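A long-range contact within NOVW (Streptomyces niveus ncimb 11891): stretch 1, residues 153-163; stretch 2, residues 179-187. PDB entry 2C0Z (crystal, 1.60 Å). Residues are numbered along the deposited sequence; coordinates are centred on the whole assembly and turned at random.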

# COMPACT_ATOMS: atom_id res chain seq x y z
N HIS A 153 7.99 20.42 4.83
CA HIS A 153 9.30 20.98 5.07
C HIS A 153 10.27 19.90 5.48
O HIS A 153 9.93 18.71 5.49
CB HIS A 153 9.16 22.09 6.09
CG HIS A 153 8.21 23.16 5.64
ND1 HIS A 153 7.06 23.50 6.32
CD2 HIS A 153 8.23 23.93 4.53
CE1 HIS A 153 6.44 24.45 5.67
NE2 HIS A 153 7.11 24.72 4.56
N GLY A 154 11.50 20.30 5.76
CA GLY A 154 12.48 19.32 6.17
C GLY A 154 13.65 19.89 6.93
O GLY A 154 13.83 21.11 7.00
N VAL A 155 14.42 18.99 7.53
CA VAL A 155 15.71 19.33 8.06
C VAL A 155 16.79 18.45 7.43
O VAL A 155 16.51 17.39 6.86
CB VAL A 155 15.73 19.31 9.62
CG1 VAL A 155 14.65 20.18 10.22
CG2 VAL A 155 15.65 17.97 10.16
N HIS A 156 18.02 18.89 7.53
CA HIS A 156 19.13 18.23 6.88
C HIS A 156 19.36 16.85 7.48
O HIS A 156 19.50 16.71 8.70
CB HIS A 156 20.40 19.05 7.02
CG HIS A 156 21.40 18.74 5.97
ND1 HIS A 156 22.11 17.56 5.95
CD2 HIS A 156 21.84 19.47 4.91
CE1 HIS A 156 22.92 17.56 4.90
NE2 HIS A 156 22.79 18.71 4.27
N PRO A 157 19.38 15.81 6.65
CA PRO A 157 19.55 14.45 7.20
C PRO A 157 20.94 14.17 7.78
O PRO A 157 21.09 13.19 8.51
CB PRO A 157 19.25 13.55 6.00
CG PRO A 157 19.55 14.35 4.83
CD PRO A 157 19.23 15.80 5.18
N LEU A 158 21.92 15.03 7.49
CA LEU A 158 23.23 14.93 8.12
C LEU A 158 23.40 15.93 9.27
O LEU A 158 24.53 16.20 9.72
CB LEU A 158 24.35 15.09 7.07
CG LEU A 158 24.24 14.18 5.84
CD1 LEU A 158 25.47 14.40 4.94
CD2 LEU A 158 24.13 12.76 6.20
N ASP A 159 22.29 16.43 9.81
CA ASP A 159 22.30 17.35 10.96
C ASP A 159 23.18 16.80 12.10
O ASP A 159 23.10 15.61 12.44
CB ASP A 159 20.89 17.54 11.49
CG ASP A 159 20.87 18.39 12.72
OD1 ASP A 159 20.88 19.62 12.55
OD2 ASP A 159 20.93 17.91 13.88
N PRO A 160 24.00 17.66 12.72
CA PRO A 160 24.92 17.20 13.77
C PRO A 160 24.32 16.91 15.17
O PRO A 160 24.96 16.17 15.94
CB PRO A 160 25.93 18.36 13.86
CG PRO A 160 25.15 19.54 13.48
CD PRO A 160 24.18 19.09 12.40
N GLU A 161 23.19 17.51 15.53
CA GLU A 161 22.50 17.15 16.77
C GLU A 161 21.91 15.75 16.64
O GLU A 161 21.96 14.96 17.59
CB GLU A 161 21.37 18.14 17.11
CG GLU A 161 21.80 19.51 17.59
CD GLU A 161 20.61 20.37 17.92
OE1 GLU A 161 20.04 20.99 17.00
OE2 GLU A 161 20.25 20.46 19.12
N LEU A 162 21.33 15.43 15.48
CA LEU A 162 20.77 14.10 15.26
C LEU A 162 21.88 13.08 15.06
O LEU A 162 21.84 12.00 15.65
CB LEU A 162 19.82 14.12 14.05
CG LEU A 162 18.67 15.13 14.11
CD1 LEU A 162 17.88 15.12 12.82
CD2 LEU A 162 17.72 14.87 15.29
N ALA A 163 22.86 13.41 14.22
CA ALA A 163 23.99 12.54 13.95
C ALA A 163 23.55 11.11 13.63
O ALA A 163 23.99 10.14 14.23
CB ALA A 163 24.98 12.57 15.13
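Stretch 2, residues 179-187: DALLLAEAR

The most unusual feature of this contact is the carboxylate of Asp 159, which reaches across to the start of a helix in the other stretch while its second oxygen serves its own stretch. Its OD1 accepts a hydrogen bond from Leu 183 N at 2.8 Å. An amide in the first turn of a helix has no backbone acceptor within the helix, so an acidic side chain suits this place well. Asp 159 OD2 turns back to accept a bond from Leu 162 N at 3.0 Å and, through a weak bond, from Glu 161 N at 2.8 Å. Ala 184 N is reached through water 2, which accepts from that amide at 3.0 Å and donates to Asp 159 OD1 and Glu 161 OE1, each at 2.7 Å.

Stretch 2 approaches as an extended segment, Ala 180 to Leu 182, and becomes helical from Leu 183, with Leu 182 at the N-cap position. Its extended part crosses stretch 1 near Val 155 and His 156: the CA atoms of Val 155 and Leu 181 are 5.1 Å apart, those of His 156 and Ala 180 4.8 Å. The direct backbone bond here is His 156 N to Leu 181 O, 2.8 Å. On the Gly 154 side, water 1 bridges the gap, donating to Gly 154 O at 2.8 Å and accepting from Leu 181 N at 3.0 Å.

Small Ala 180 points toward stretch 1, its CB resting 3.7 Å from Val 155 C, where a small methyl packs directly on the backbone. Beyond it, stretch 1 folds through a type I turn from His 156 to Asp 159. Leu 183, buried and pointing toward stretch 1, adds apolar packing: its CD2 lies 4.1 Å from Leu 162 CD2 and its CD1 4.4 Å from Val 155 CG1. The short side chain of Ala 186 also fits here, its CB 4.0 Å from Val 155 CG1.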

# COMPACT_ATOMS: atom_id res chain seq x y z
N ASP A 179 20.22 21.02 0.76
CA ASP A 179 20.04 22.45 1.04
C ASP A 179 19.16 22.72 2.27
O ASP A 179 18.95 23.87 2.65
CB ASP A 179 19.43 23.15 -0.18
CG ASP A 179 20.37 23.18 -1.37
OD1 ASP A 179 21.59 22.91 -1.22
OD2 ASP A 179 19.97 23.46 -2.51
N ALA A 180 18.69 21.67 2.91
CA ALA A 180 17.78 21.84 4.05
C ALA A 180 18.50 22.41 5.27
O ALA A 180 19.69 22.21 5.45
CB ALA A 180 17.19 20.51 4.42
N LEU A 181 17.71 23.09 6.09
CA LEU A 181 18.19 23.68 7.33
C LEU A 181 18.64 22.63 8.30
O LEU A 181 18.07 21.54 8.39
CB LEU A 181 17.08 24.48 8.00
CG LEU A 181 16.59 25.77 7.33
CD1 LEU A 181 15.73 26.54 8.28
CD2 LEU A 181 17.70 26.58 6.86
N LEU A 182 19.68 22.96 9.06
CA LEU A 182 19.98 22.23 10.29
C LEU A 182 18.80 22.30 11.25
O LEU A 182 18.01 23.23 11.22
CB LEU A 182 21.20 22.80 10.97
CG LEU A 182 22.46 22.76 10.13
CD1 LEU A 182 23.62 23.23 10.99
CD2 LEU A 182 22.71 21.38 9.60
N LEU A 183 18.70 21.29 12.11
CA LEU A 183 17.65 21.25 13.11
C LEU A 183 17.58 22.56 13.94
O LEU A 183 16.52 23.12 14.10
CB LEU A 183 17.84 20.03 14.03
CG LEU A 183 16.78 19.85 15.12
CD1 LEU A 183 15.46 19.46 14.47
CD2 LEU A 183 17.22 18.83 16.14
N ALA A 184 18.73 23.02 14.42
CA ALA A 184 18.79 24.22 15.24
C ALA A 184 18.43 25.47 14.45
O ALA A 184 17.84 26.41 15.01
CB ALA A 184 20.19 24.36 15.85
N GLU A 185 18.76 25.47 13.15
CA GLU A 185 18.37 26.58 12.27
C GLU A 185 16.85 26.63 12.09
O GLU A 185 16.24 27.70 12.08
CB GLU A 185 19.10 26.50 10.93
CG GLU A 185 20.59 26.71 11.02
CD GLU A 185 21.33 26.38 9.74
OE1 GLU A 185 20.76 25.71 8.83
OE2 GLU A 185 22.51 26.78 9.65
N ALA A 186 16.22 25.47 11.89
CA ALA A 186 14.78 25.39 11.75
C ALA A 186 14.12 25.83 13.04
O ALA A 186 13.16 26.58 13.03
CB ALA A 186 14.39 23.96 11.41
N ARG A 187 14.66 25.36 14.16
CA ARG A 187 14.12 25.76 15.43
C ARG A 187 14.22 27.26 15.65
O ARG A 187 13.28 27.89 16.13
CB ARG A 187 14.82 25.06 16.56
CG ARG A 187 14.04 25.25 17.86
CD ARG A 187 14.62 24.56 18.96
NE ARG A 187 13.96 24.92 20.21
CZ ARG A 187 14.35 24.47 21.38
NH1 ARG A 187 15.43 23.68 21.44
NH2 ARG A 187 13.71 24.83 22.48
O HOH W 1 14.85 23.18 5.33
O HOH W 2 21.24 21.40 14.56